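Long-range contacts in glycosyl hydrolase, family 38 (Enterococcus faecalis, PDB 5KBP), which probably hydrolyses alpha-mannosidic linkages in carbohydrates, as a bacterial member of glycoside hydrolase family 38: residues 49-54 with 82-86; 14-18 with 233-237; 226-230 with 263-267. Residues are numbered along the deposited sequence.

Contact 1 of 3, residues 49-54 with 82-86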
ATOM      1  N   PHE A  49      37.637  -2.700  13.606  1.00 55.79           N
ATOM      2  CA  PHE A  49      36.330  -2.068  13.464  1.00 53.54           C
ATOM      3  C   PHE A  49      35.611  -2.107  14.806  1.00 54.34           C
ATOM      4  O   PHE A  49      35.169  -3.169  15.253  1.00 59.39           O
ATOM      5  CB  PHE A  49      35.517  -2.776  12.383  1.00 46.61           C
ATOM      6  CG  PHE A  49      34.276  -2.035  11.975  1.00 46.78           C
ATOM      7  CD1 PHE A  49      34.326  -1.077  10.976  1.00 45.24           C
ATOM      8  CD2 PHE A  49      33.061  -2.298  12.587  1.00 44.23           C
ATOM      9  CE1 PHE A  49      33.187  -0.391  10.596  1.00 46.89           C
ATOM     10  CE2 PHE A  49      31.918  -1.615  12.211  1.00 48.95           C
ATOM     11  CZ  PHE A  49      31.981  -0.661  11.213  1.00 48.08           C
ATOM     12  N   ASN A  50      35.496  -0.948  15.453  1.00 47.54           N
ATOM     13  CA  ASN A  50      34.902  -0.868  16.782  1.00 41.90           C
ATOM     14  C   ASN A  50      33.408  -1.163  16.743  1.00 48.56           C
ATOM     15  O   ASN A  50      32.954  -2.167  17.304  1.00 46.67           O
ATOM     16  CB  ASN A  50      35.152   0.512  17.392  1.00 41.47           C
ATOM     17  CG  ASN A  50      34.507   0.675  18.753  1.00 47.76           C
ATOM     18  OD1 ASN A  50      33.420   1.240  18.874  1.00 44.56           O
ATOM     19  ND2 ASN A  50      35.176   0.180  19.788  1.00 48.22           N
ATOM     20  N   SER A  51      32.638  -0.299  16.088  1.00 42.17           N
ATOM     21  CA  SER A  51      31.190  -0.451  16.059  1.00 36.82           C
ATOM     22  C   SER A  51      30.626   0.375  14.913  1.00 44.39           C
ATOM     23  O   SER A  51      31.344   1.115  14.235  1.00 44.66           O
ATOM     24  CB  SER A  51      30.560  -0.034  17.392  1.00 44.64           C
ATOM     25  OG  SER A  51      30.895   1.305  17.712  1.00 47.00           O
ATOM     26  N   PHE A  52      29.318   0.235  14.708  1.00 40.62           N
ATOM     27  CA  PHE A  52      28.582   0.989  13.701  1.00 36.86           C
ATOM     28  C   PHE A  52      27.264   1.437  14.310  1.00 44.07           C
ATOM     29  O   PHE A  52      26.492   0.609  14.803  1.00 47.50           O
ATOM     30  CB  PHE A  52      28.331   0.142  12.447  1.00 38.71           C
ATOM     31  CG  PHE A  52      27.723   0.908  11.303  1.00 39.88           C
ATOM     32  CD1 PHE A  52      28.527   1.615  10.421  1.00 47.71           C
ATOM     33  CD2 PHE A  52      26.353   0.911  11.101  1.00 37.30           C
ATOM     34  CE1 PHE A  52      27.972   2.317   9.365  1.00 40.21           C
ATOM     35  CE2 PHE A  52      25.793   1.612  10.047  1.00 40.45           C
ATOM     36  CZ  PHE A  52      26.603   2.314   9.178  1.00 39.90           C
ATOM     37  N   HIS A  53      27.010   2.741  14.284  1.00 42.59           N
ATOM     38  CA  HIS A  53      25.796   3.298  14.867  1.00 42.30           C
ATOM     39  C   HIS A  53      24.661   3.191  13.857  1.00 42.31           C
ATOM     40  O   HIS A  53      24.720   3.797  12.780  1.00 39.74           O
ATOM     41  CB  HIS A  53      26.017   4.749  15.285  1.00 46.57           C
ATOM     42  CG  HIS A  53      24.917   5.303  16.135  1.00 49.86           C
ATOM     43  ND1 HIS A  53      23.973   6.181  15.649  1.00 47.91           N
ATOM     44  CD2 HIS A  53      24.612   5.104  17.438  1.00 44.70           C
ATOM     45  CE1 HIS A  53      23.134   6.501  16.618  1.00 50.35           C
ATOM     46  NE2 HIS A  53      23.499   5.861  17.714  1.00 54.04           N
ATOM     47  N   LEU A  54      23.623   2.437  14.208  1.00 44.98           N
ATOM     48  CA  LEU A  54      22.544   2.115  13.275  1.00 38.55           C
ATOM     49  C   LEU A  54      21.454   3.184  13.267  1.00 41.51           C
ATOM     50  O   LEU A  54      20.263   2.889  13.350  1.00 43.68           O
ATOM     51  CB  LEU A  54      21.965   0.745  13.605  1.00 39.91           C
ATOM     52  CG  LEU A  54      21.423  -0.028  12.403  1.00 52.98           C
ATOM     53  CD1 LEU A  54      22.514  -0.210  11.354  1.00 35.95           C
ATOM     54  CD2 LEU A  54      20.847  -1.367  12.837  1.00 48.92           C
ATOM     55  N   GLY A  82      28.369  -5.753  20.981  1.00 49.35           N
ATOM     56  CA  GLY A  82      28.530  -4.321  21.101  1.00 48.68           C
ATOM     57  C   GLY A  82      29.103  -3.650  19.876  1.00 56.86           C
ATOM     58  O   GLY A  82      29.621  -2.537  19.977  1.00 73.98           O
ATOM     59  N   LYS A  83      29.031  -4.305  18.716  1.00 41.08           N
ATOM     60  CA  LYS A  83      29.540  -3.734  17.477  1.00 42.58           C
ATOM     61  C   LYS A  83      28.444  -3.208  16.561  1.00 46.95           C
ATOM     62  O   LYS A  83      28.747  -2.452  15.633  1.00 47.35           O
ATOM     63  CB  LYS A  83      30.385  -4.768  16.724  1.00 51.02           C
ATOM     64  CG  LYS A  83      31.639  -5.185  17.475  1.00 57.86           C
ATOM     65  CD  LYS A  83      32.626  -5.900  16.570  1.00 55.17           C
ATOM     66  CE  LYS A  83      33.975  -6.052  17.253  1.00 55.54           C
ATOM     67  NZ  LYS A  83      34.539  -4.728  17.634  1.00 54.93           N
ATOM     68  N   LEU A  84      27.190  -3.585  16.794  1.00 47.10           N
ATOM     69  CA  LEU A  84      26.049  -2.998  16.102  1.00 44.61           C
ATOM     70  C   LEU A  84      25.238  -2.232  17.141  1.00 40.81           C
ATOM     71  O   LEU A  84      24.531  -2.837  17.956  1.00 47.79           O
ATOM     72  CB  LEU A  84      25.209  -4.067  15.405  1.00 50.39           C
ATOM     73  CG  LEU A  84      24.293  -3.559  14.288  1.00 45.48           C
ATOM     74  CD1 LEU A  84      25.094  -2.751  13.281  1.00 35.32           C
ATOM     75  CD2 LEU A  84      23.584  -4.716  13.603  1.00 50.63           C
ATOM     76  N   LYS A  85      25.356  -0.907  17.122  1.00 41.53           N
ATOM     77  CA  LYS A  85      24.711  -0.046  18.104  1.00 38.93           C
ATOM     78  C   LYS A  85      23.308   0.304  17.621  1.00 44.63           C
ATOM     79  O   LYS A  85      23.147   0.913  16.558  1.00 47.21           O
ATOM     80  CB  LYS A  85      25.542   1.216  18.325  1.00 47.99           C
ATOM     81  CG  LYS A  85      26.983   0.957  18.749  1.00 56.25           C
ATOM     82  CD  LYS A  85      27.059   0.386  20.157  1.00 60.69           C
ATOM     83  CE  LYS A  85      28.489   0.390  20.676  1.00 70.76           C
ATOM     84  NZ  LYS A  85      28.580  -0.118  22.073  1.00 71.46           N
ATOM     85  N   ILE A  86      22.296  -0.073  18.406  1.00 50.68           N
ATOM     86  CA  ILE A  86      20.904   0.032  17.992  1.00 42.43           C
ATOM     87  C   ILE A  86      20.139   0.919  18.968  1.00 39.30           C
ATOM     88  O   ILE A  86      20.540   1.121  20.118  1.00 45.43           O
ATOM     89  CB  ILE A  86      20.234  -1.353  17.891  1.00 40.76           C
ATOM     90  CG1 ILE A  86      20.177  -2.013  19.270  1.00 45.14           C
ATOM     91  CG2 ILE A  86      20.988  -2.236  16.909  1.00 38.12           C
ATOM     92  CD1 ILE A  86      19.349  -3.275  19.313  1.00 41.63           C
TER
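The ammonium group of Lys83 reaches back along 49-54 and gives hydrogen bonds to two successive carbonyls: NZ lies 2.9 Å from Phe49 O and 3.0 Å from Asn50 O. Beyond it, the backbones pair as a short parallel ladder. Phe52 N donates to Lys83 O (2.9 Å), Lys85 N to Phe52 O (3.0 Å) and Leu54 N to Lys85 O (2.8 Å), so that Phe52 bridges with Leu84 and His53 with Lys85. A CA-H...O contact from Ser51 CA to Lys83 O (3.2 Å) precedes the ladder, just after Gly82 ends helix 72-80 in a Schellman motif. Ser51 OG donates to Asn50 OD1 (2.8 Å) within its own segment.

On the face carrying Phe52 and Leu84, Phe52 CB meets Leu84 CD1 at 4.4 Å, and Leu54 CD1 approaches the same methyl at 4.1 Å; helices 25-45 and 59-65 close over these groups. Leu54 CD2 also touches Ile86 CG2 (4.2 Å). His53 CD2 rests 4.1 Å from Lys85 CB on the other face, where Phe263 meets the imidazole edge-to-face. The strands, joined through helices 59-65 and 72-80, form a small beta-alpha-beta pair; main-chain bonds fix their alignment, while the lysine satisfies carbonyls ahead of the ladder.

Contact 2 of 3, residues 14-18 with 233-237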
ATOM      1  N   HIS A  14      28.585   5.559  10.867  1.00 46.55           N
ATOM      2  CA  HIS A  14      27.128   5.519  10.885  1.00 41.72           C
ATOM      3  C   HIS A  14      26.625   5.672   9.456  1.00 43.70           C
ATOM      4  O   HIS A  14      27.406   5.760   8.505  1.00 43.78           O
ATOM      5  CB  HIS A  14      26.556   6.623  11.775  1.00 39.50           C
ATOM      6  CG  HIS A  14      26.557   7.972  11.126  1.00 50.28           C
ATOM      7  ND1 HIS A  14      25.461   8.482  10.464  1.00 51.62           N
ATOM      8  CD2 HIS A  14      27.531   8.907  11.016  1.00 53.82           C
ATOM      9  CE1 HIS A  14      25.754   9.677   9.985  1.00 50.58           C
ATOM     10  NE2 HIS A  14      27.004   9.959  10.307  1.00 54.07           N
ATOM     11  N   SER A  15      25.303   5.708   9.319  1.00 45.00           N
ATOM     12  CA  SER A  15      24.672   6.053   8.048  1.00 47.47           C
ATOM     13  C   SER A  15      23.264   6.540   8.359  1.00 44.10           C
ATOM     14  O   SER A  15      22.422   5.750   8.800  1.00 54.57           O
ATOM     15  CB  SER A  15      24.648   4.860   7.099  1.00 50.97           C
ATOM     16  OG  SER A  15      24.151   5.240   5.828  1.00 46.97           O
ATOM     17  N   HIS A  16      23.019   7.832   8.153  1.00 47.66           N
ATOM     18  CA  HIS A  16      21.683   8.390   8.335  1.00 46.99           C
ATOM     19  C   HIS A  16      20.782   7.869   7.224  1.00 49.71           C
ATOM     20  O   HIS A  16      20.903   8.286   6.069  1.00 52.10           O
ATOM     21  CB  HIS A  16      21.737   9.914   8.329  1.00 46.18           C
ATOM     22  CG  HIS A  16      20.413  10.563   8.586  1.00 62.87           C
ATOM     23  ND1 HIS A  16      19.719  11.251   7.614  1.00 65.68           N
ATOM     24  CD2 HIS A  16      19.652  10.622   9.704  1.00 62.28           C
ATOM     25  CE1 HIS A  16      18.590  11.709   8.123  1.00 67.26           C
ATOM     26  NE2 HIS A  16      18.524  11.340   9.390  1.00 66.39           N
ATOM     27  N   TRP A  17      19.878   6.958   7.567  1.00 47.57           N
ATOM     28  CA  TRP A  17      19.116   6.209   6.573  1.00 50.79           C
ATOM     29  C   TRP A  17      17.658   6.661   6.578  1.00 49.83           C
ATOM     30  O   TRP A  17      16.839   6.165   7.354  1.00 45.66           O
ATOM     31  CB  TRP A  17      19.219   4.716   6.820  1.00 48.79           C
ATOM     32  CG  TRP A  17      18.789   3.945   5.634  1.00 47.39           C
ATOM     33  CD1 TRP A  17      17.552   3.421   5.397  1.00 48.05           C
ATOM     34  CD2 TRP A  17      19.584   3.639   4.484  1.00 43.77           C
ATOM     35  NE1 TRP A  17      17.533   2.792   4.177  1.00 54.46           N
ATOM     36  CE2 TRP A  17      18.769   2.912   3.597  1.00 39.30           C
ATOM     37  CE3 TRP A  17      20.910   3.902   4.124  1.00 35.65           C
ATOM     38  CZ2 TRP A  17      19.235   2.447   2.372  1.00 39.13           C
ATOM     39  CZ3 TRP A  17      21.370   3.436   2.906  1.00 38.85           C
ATOM     40  CH2 TRP A  17      20.535   2.717   2.045  1.00 43.97           C
ATOM     41  N   ASP A  18      17.339   7.599   5.691  1.00 52.50           N
ATOM     42  CA  ASP A  18      15.946   7.932   5.428  1.00 49.08           C
ATOM     43  C   ASP A  18      15.262   6.732   4.788  1.00 50.71           C
ATOM     44  O   ASP A  18      15.652   6.289   3.703  1.00 56.61           O
ATOM     45  CB  ASP A  18      15.857   9.159   4.521  1.00 64.88           C
ATOM     46  CG  ASP A  18      16.571  10.363   5.103  1.00 73.28           C
ATOM     47  OD1 ASP A  18      15.992  11.024   5.989  1.00 70.96           O
ATOM     48  OD2 ASP A  18      17.706  10.652   4.672  1.00 77.06           O
ATOM     49  N   VAL A 233      26.876   9.802   6.348  1.00 53.37           N
ATOM     50  CA  VAL A 233      25.972  10.817   5.815  1.00 59.28           C
ATOM     51  C   VAL A 233      24.723  10.113   5.285  1.00 61.39           C
ATOM     52  O   VAL A 233      24.562   8.901   5.469  1.00 62.44           O
ATOM     53  CB  VAL A 233      26.673  11.670   4.734  1.00 52.91           C
ATOM     54  CG1 VAL A 233      26.840  10.889   3.443  1.00 46.89           C
ATOM     55  CG2 VAL A 233      25.956  13.005   4.505  1.00 47.61           C
ATOM     56  N   ASP A 234      23.830  10.864   4.639  1.00 60.78           N
ATOM     57  CA  ASP A 234      22.565  10.319   4.159  1.00 62.30           C
ATOM     58  C   ASP A 234      22.797   9.205   3.146  1.00 58.34           C
ATOM     59  O   ASP A 234      23.377   9.433   2.080  1.00 57.94           O
ATOM     60  CB  ASP A 234      21.727  11.436   3.536  1.00 58.82           C
ATOM     61  CG  ASP A 234      21.421  12.552   4.516  1.00 69.47           C
ATOM     62  OD1 ASP A 234      22.279  13.444   4.691  1.00 75.72           O
ATOM     63  OD2 ASP A 234      20.321  12.541   5.107  1.00 79.01           O
ATOM     64  N   HIS A 235      22.331   7.999   3.485  1.00 53.10           N
ATOM     65  CA  HIS A 235      22.414   6.833   2.602  1.00 55.66           C
ATOM     66  C   HIS A 235      23.857   6.534   2.205  1.00 55.52           C
ATOM     67  O   HIS A 235      24.142   6.134   1.074  1.00 58.14           O
ATOM     68  CB  HIS A 235      21.535   7.015   1.362  1.00 56.04           C
ATOM     69  CG  HIS A 235      20.078   7.182   1.670  1.00 56.14           C
ATOM     70  ND1 HIS A 235      19.285   8.109   1.030  1.00 56.69           N
ATOM     71  CD2 HIS A 235      19.272   6.534   2.544  1.00 54.08           C
ATOM     72  CE1 HIS A 235      18.052   8.030   1.501  1.00 60.41           C
ATOM     73  NE2 HIS A 235      18.018   7.082   2.420  1.00 56.23           N
ATOM     74  N   GLN A 236      24.773   6.726   3.139  1.00 56.07           N
ATOM     75  CA  GLN A 236      26.184   6.510   2.850  1.00 59.58           C
ATOM     76  C   GLN A 236      26.551   5.050   3.077  1.00 58.46           C
ATOM     77  O   GLN A 236      26.277   4.512   4.157  1.00 57.62           O
ATOM     78  CB  GLN A 236      27.059   7.394   3.728  1.00 49.73           C
ATOM     79  CG  GLN A 236      28.552   7.264   3.466  1.00 46.54           C
ATOM     80  CD  GLN A 236      28.987   7.919   2.167  1.00 48.67           C
ATOM     81  OE1 GLN A 236      28.197   8.583   1.495  1.00 52.91           O
ATOM     82  NE2 GLN A 236      30.253   7.740   1.811  1.00 51.55           N
ATOM     83  N   PRO A 237      27.153   4.382   2.096  1.00 57.83           N
ATOM     84  CA  PRO A 237      27.709   3.051   2.356  1.00 57.08           C
ATOM     85  C   PRO A 237      28.807   3.136   3.404  1.00 52.98           C
ATOM     86  O   PRO A 237      29.519   4.137   3.508  1.00 55.63           O
ATOM     87  CB  PRO A 237      28.266   2.622   0.993  1.00 57.14           C
ATOM     88  CG  PRO A 237      27.552   3.481  -0.005  1.00 62.88           C
ATOM     89  CD  PRO A 237      27.303   4.784   0.688  1.00 58.44           C
TER
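Main-chain bonds join the two loops along a short line. His235 N donates to His16 O (3.0 Å), a weak bond runs from His16 N to Val233 O (3.3 Å), and Asp234 CA adds a CA-H...O contact to His16 O (3.2 Å). Within 233-237, a type II turn runs from Val233 to Gln236, with Gln236 N bonded to Val233 O (3.2 Å).

Side chains supply further hydrogen bonds: Ser15 OG to Gln236 O (2.8 Å), His235 NE2 to Asp18 O (2.8 Å), and His16 ND1 to Asp234 OD2 (2.9 Å), a histidine-carboxylate pair. The other carboxylate oxygen of Asp234 accepts a hydrogen bond from Tyr194.

Charge and ring contacts complete the junction. Asp18 OD2 and Asp234 OD2, two acceptors, stand only 3.3 Å apart. The edge of His235 points at the six-membered ring of Trp17, a T-shaped pair with centroids 4.6 Å apart and planes at 78°.

These loops follow the parallel strands 7-13 and 226-231, and Asp354 brings a further carboxylate close to Asp18. Acidic and imidazole groups gathered beyond the C-terminal ends of parallel strands are consistent with the active-site region of a family 38 alpha/beta domain.

Contact 3 of 3, residues 226-230 with 263-267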
ATOM      1  N   HIS A 226      37.929  16.306  23.729  1.00 58.51           N
ATOM      2  CA  HIS A 226      37.332  15.145  23.082  1.00 54.67           C
ATOM      3  C   HIS A 226      36.511  15.614  21.887  1.00 57.34           C
ATOM      4  O   HIS A 226      35.549  16.375  22.047  1.00 54.17           O
ATOM      5  CB  HIS A 226      36.468  14.365  24.073  1.00 47.79           C
ATOM      6  CG  HIS A 226      37.207  13.943  25.306  1.00 58.47           C
ATOM      7  ND1 HIS A 226      38.005  12.820  25.348  1.00 58.11           N
ATOM      8  CD2 HIS A 226      37.277  14.501  26.538  1.00 60.18           C
ATOM      9  CE1 HIS A 226      38.531  12.702  26.554  1.00 59.58           C
ATOM     10  NE2 HIS A 226      38.105  13.709  27.295  1.00 62.50           N
ATOM     11  N   LEU A 227      36.894  15.161  20.698  1.00 53.28           N
ATOM     12  CA  LEU A 227      36.335  15.640  19.443  1.00 47.28           C
ATOM     13  C   LEU A 227      35.535  14.532  18.771  1.00 48.19           C
ATOM     14  O   LEU A 227      35.928  13.362  18.805  1.00 48.23           O
ATOM     15  CB  LEU A 227      37.452  16.123  18.515  1.00 45.74           C
ATOM     16  CG  LEU A 227      38.521  16.980  19.199  1.00 49.75           C
ATOM     17  CD1 LEU A 227      39.788  17.039  18.362  1.00 49.87           C
ATOM     18  CD2 LEU A 227      37.990  18.376  19.468  1.00 45.37           C
ATOM     19  N   LEU A 228      34.417  14.907  18.154  1.00 46.17           N
ATOM     20  CA  LEU A 228      33.495  13.961  17.537  1.00 40.68           C
ATOM     21  C   LEU A 228      33.543  14.116  16.022  1.00 41.24           C
ATOM     22  O   LEU A 228      33.249  15.195  15.495  1.00 44.71           O
ATOM     23  CB  LEU A 228      32.070  14.173  18.052  1.00 41.58           C
ATOM     24  CG  LEU A 228      31.004  13.205  17.532  1.00 40.55           C
ATOM     25  CD1 LEU A 228      31.244  11.796  18.048  1.00 44.34           C
ATOM     26  CD2 LEU A 228      29.609  13.681  17.907  1.00 43.86           C
ATOM     27  N   MET A 229      33.916  13.042  15.330  1.00 41.83           N
ATOM     28  CA  MET A 229      33.893  12.981  13.874  1.00 44.33           C
ATOM     29  C   MET A 229      32.834  11.968  13.457  1.00 44.51           C
ATOM     30  O   MET A 229      32.958  10.777  13.762  1.00 40.14           O
ATOM     31  CB  MET A 229      35.260  12.591  13.310  1.00 49.15           C
ATOM     32  CG  MET A 229      36.388  13.543  13.666  1.00 48.87           C
ATOM     33  SD  MET A 229      36.153  15.210  13.027  1.00 51.85           S
ATOM     34  CE  MET A 229      36.016  14.883  11.272  1.00 51.82           C
ATOM     35  N   MET A 230      31.799  12.440  12.769  1.00 38.49           N
ATOM     36  CA  MET A 230      30.697  11.586  12.338  1.00 32.37           C
ATOM     37  C   MET A 230      31.029  11.009  10.966  1.00 36.82           C
ATOM     38  O   MET A 230      30.970  11.713   9.953  1.00 34.90           O
ATOM     39  CB  MET A 230      29.390  12.372  12.317  1.00 40.05           C
ATOM     40  CG  MET A 230      28.947  12.843  13.694  1.00 44.84           C
ATOM     41  SD  MET A 230      28.669  11.470  14.833  1.00 56.73           S
ATOM     42  CE  MET A 230      27.349  10.606  13.986  1.00 43.37           C
ATOM     43  N   PHE A 263      28.966   6.283  20.428  1.00 44.93           N
ATOM     44  CA  PHE A 263      28.343   7.342  21.215  1.00 46.07           C
ATOM     45  C   PHE A 263      28.387   7.052  22.711  1.00 53.20           C
ATOM     46  O   PHE A 263      28.477   7.988  23.514  1.00 64.80           O
ATOM     47  CB  PHE A 263      26.903   7.560  20.758  1.00 50.37           C
ATOM     48  CG  PHE A 263      26.781   8.453  19.564  1.00 52.87           C
ATOM     49  CD1 PHE A 263      27.152   9.784  19.646  1.00 44.76           C
ATOM     50  CD2 PHE A 263      26.294   7.969  18.361  1.00 53.38           C
ATOM     51  CE1 PHE A 263      27.044  10.616  18.552  1.00 42.33           C
ATOM     52  CE2 PHE A 263      26.182   8.796  17.263  1.00 43.41           C
ATOM     53  CZ  PHE A 263      26.557  10.121  17.359  1.00 46.45           C
ATOM     54  N   ASP A 264      28.326   5.780  23.107  1.00 49.31           N
ATOM     55  CA  ASP A 264      28.386   5.445  24.527  1.00 48.48           C
ATOM     56  C   ASP A 264      29.728   5.840  25.132  1.00 54.64           C
ATOM     57  O   ASP A 264      29.785   6.434  26.215  1.00 54.66           O
ATOM     58  CB  ASP A 264      28.125   3.953  24.726  1.00 57.81           C
ATOM     59  CG  ASP A 264      26.704   3.564  24.390  1.00 71.44           C
ATOM     60  OD1 ASP A 264      25.779   4.316  24.764  1.00 69.74           O
ATOM     61  OD2 ASP A 264      26.511   2.510  23.748  1.00 78.07           O
ATOM     62  N   ASP A 265      30.825   5.517  24.441  1.00 51.77           N
ATOM     63  CA  ASP A 265      32.150   5.851  24.954  1.00 55.91           C
ATOM     64  C   ASP A 265      32.417   7.351  24.884  1.00 47.24           C
ATOM     65  O   ASP A 265      33.020   7.919  25.801  1.00 53.31           O
ATOM     66  CB  ASP A 265      33.222   5.082  24.183  1.00 56.22           C
ATOM     67  CG  ASP A 265      33.219   3.602  24.502  1.00 60.17           C
ATOM     68  OD1 ASP A 265      32.645   3.221  25.543  1.00 59.64           O
ATOM     69  OD2 ASP A 265      33.796   2.820  23.716  1.00 63.56           O
ATOM     70  N   TYR A 266      31.982   8.009  23.807  1.00 42.74           N
ATOM     71  CA  TYR A 266      32.213   9.445  23.678  1.00 46.76           C
ATOM     72  C   TYR A 266      31.463  10.223  24.752  1.00 52.30           C
ATOM     73  O   TYR A 266      32.027  11.114  25.397  1.00 48.86           O
ATOM     74  CB  TYR A 266      31.807   9.927  22.285  1.00 43.03           C
ATOM     75  CG  TYR A 266      31.970  11.422  22.100  1.00 50.25           C
ATOM     76  CD1 TYR A 266      33.229  11.993  21.988  1.00 53.28           C
ATOM     77  CD2 TYR A 266      30.863  12.261  22.041  1.00 44.07           C
ATOM     78  CE1 TYR A 266      33.387  13.359  21.821  1.00 53.57           C
ATOM     79  CE2 TYR A 266      31.011  13.629  21.873  1.00 48.43           C
ATOM     80  CZ  TYR A 266      32.276  14.171  21.763  1.00 56.75           C
ATOM     81  OH  TYR A 266      32.431  15.530  21.596  1.00 59.19           O
ATOM     82  N   LEU A 267      30.182   9.897  24.957  1.00 51.73           N
ATOM     83  CA  LEU A 267      29.374  10.617  25.939  1.00 50.26           C
ATOM     84  C   LEU A 267      29.962  10.501  27.339  1.00 58.32           C
ATOM     85  O   LEU A 267      29.951  11.473  28.106  1.00 62.06           O
ATOM     86  CB  LEU A 267      27.937  10.094  25.919  1.00 49.97           C
ATOM     87  CG  LEU A 267      27.056  10.564  24.759  1.00 53.23           C
ATOM     88  CD1 LEU A 267      25.741   9.803  24.738  1.00 55.93           C
ATOM     89  CD2 LEU A 267      26.812  12.060  24.859  1.00 55.85           C
TER
HETATM   90  O   HOH W   1      33.433  17.648  19.044  1.00 47.66           O
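Strand 226-230 and helix 263-267 run nearly antiparallel, at 156°, with axes 10.1 Å apart at closest approach. Large side chains fill the space between them. The main bump on the strand is Leu228, which points toward the helix and enters the hollow between the rings of Tyr266 and Phe263. Its CD1 sits over the face of the Tyr266 ring in a CH-pi contact, 4.1 Å from the centroid and 13° off the normal, and its CB is 3.7 Å from Tyr266 CZ. Toward the other ring, Leu228 CD2 meets Phe263 CE1 at 4.0 Å.

Tyr266 is the reciprocal projection from the helix. It reaches across to the strand backbone, with CE1 3.9 Å from both His226 CB and Leu227 C, and its OH lies 3.3 Å from His226 O. A water at the far end of the tyrosine accepts from Leu228 N (3.0 Å) and is weakly linked to Tyr266 OH (3.5 Å). Farther along the strand, Met230 curls against Phe263: its CE approaches CZ of that ring at 3.5 Å, and its SD makes an oblique Met-aromatic contact 4.7 Å from the centroid.

The His226 side chain starts toward the helix, but its imidazole turns away, to hydrogen bonds with Tyr10 and Glu273. Strand 226-231 lies beside strand 7-13 in the parallel sheet, and a nearly antiparallel helix on its face is the layering of an alpha/beta domain. Helix 263-270 packs against the side presenting Leu228 and also meets Leu188 of strand 184-189, whereas Leu227 and Met229 point the other way, onto helix 204-219.

The three contacts form a continuous cluster in the N-terminal family 38 region, with about 14 Å (contacts 1 and 2), 13 Å (1 and 3) and 18 Å (2 and 3) between centres. Phe52 CZ of contact 1 packs 3.4 Å from His14 C of contact 2, His53 CD2 lies 3.4 Å from Phe263 CD2 of contact 3, and Met230 CE of contact 3 meets His14 CD2 at 3.4 Å. The loops of contact 2 lie where the active site of such a domain would be expected. Leu227, on the reverse of strand 226-230, is about 4 Å (nearest side-chain atoms) from Tyr256, a calcium ligand observed in this protein, with no calcium bound to this chain.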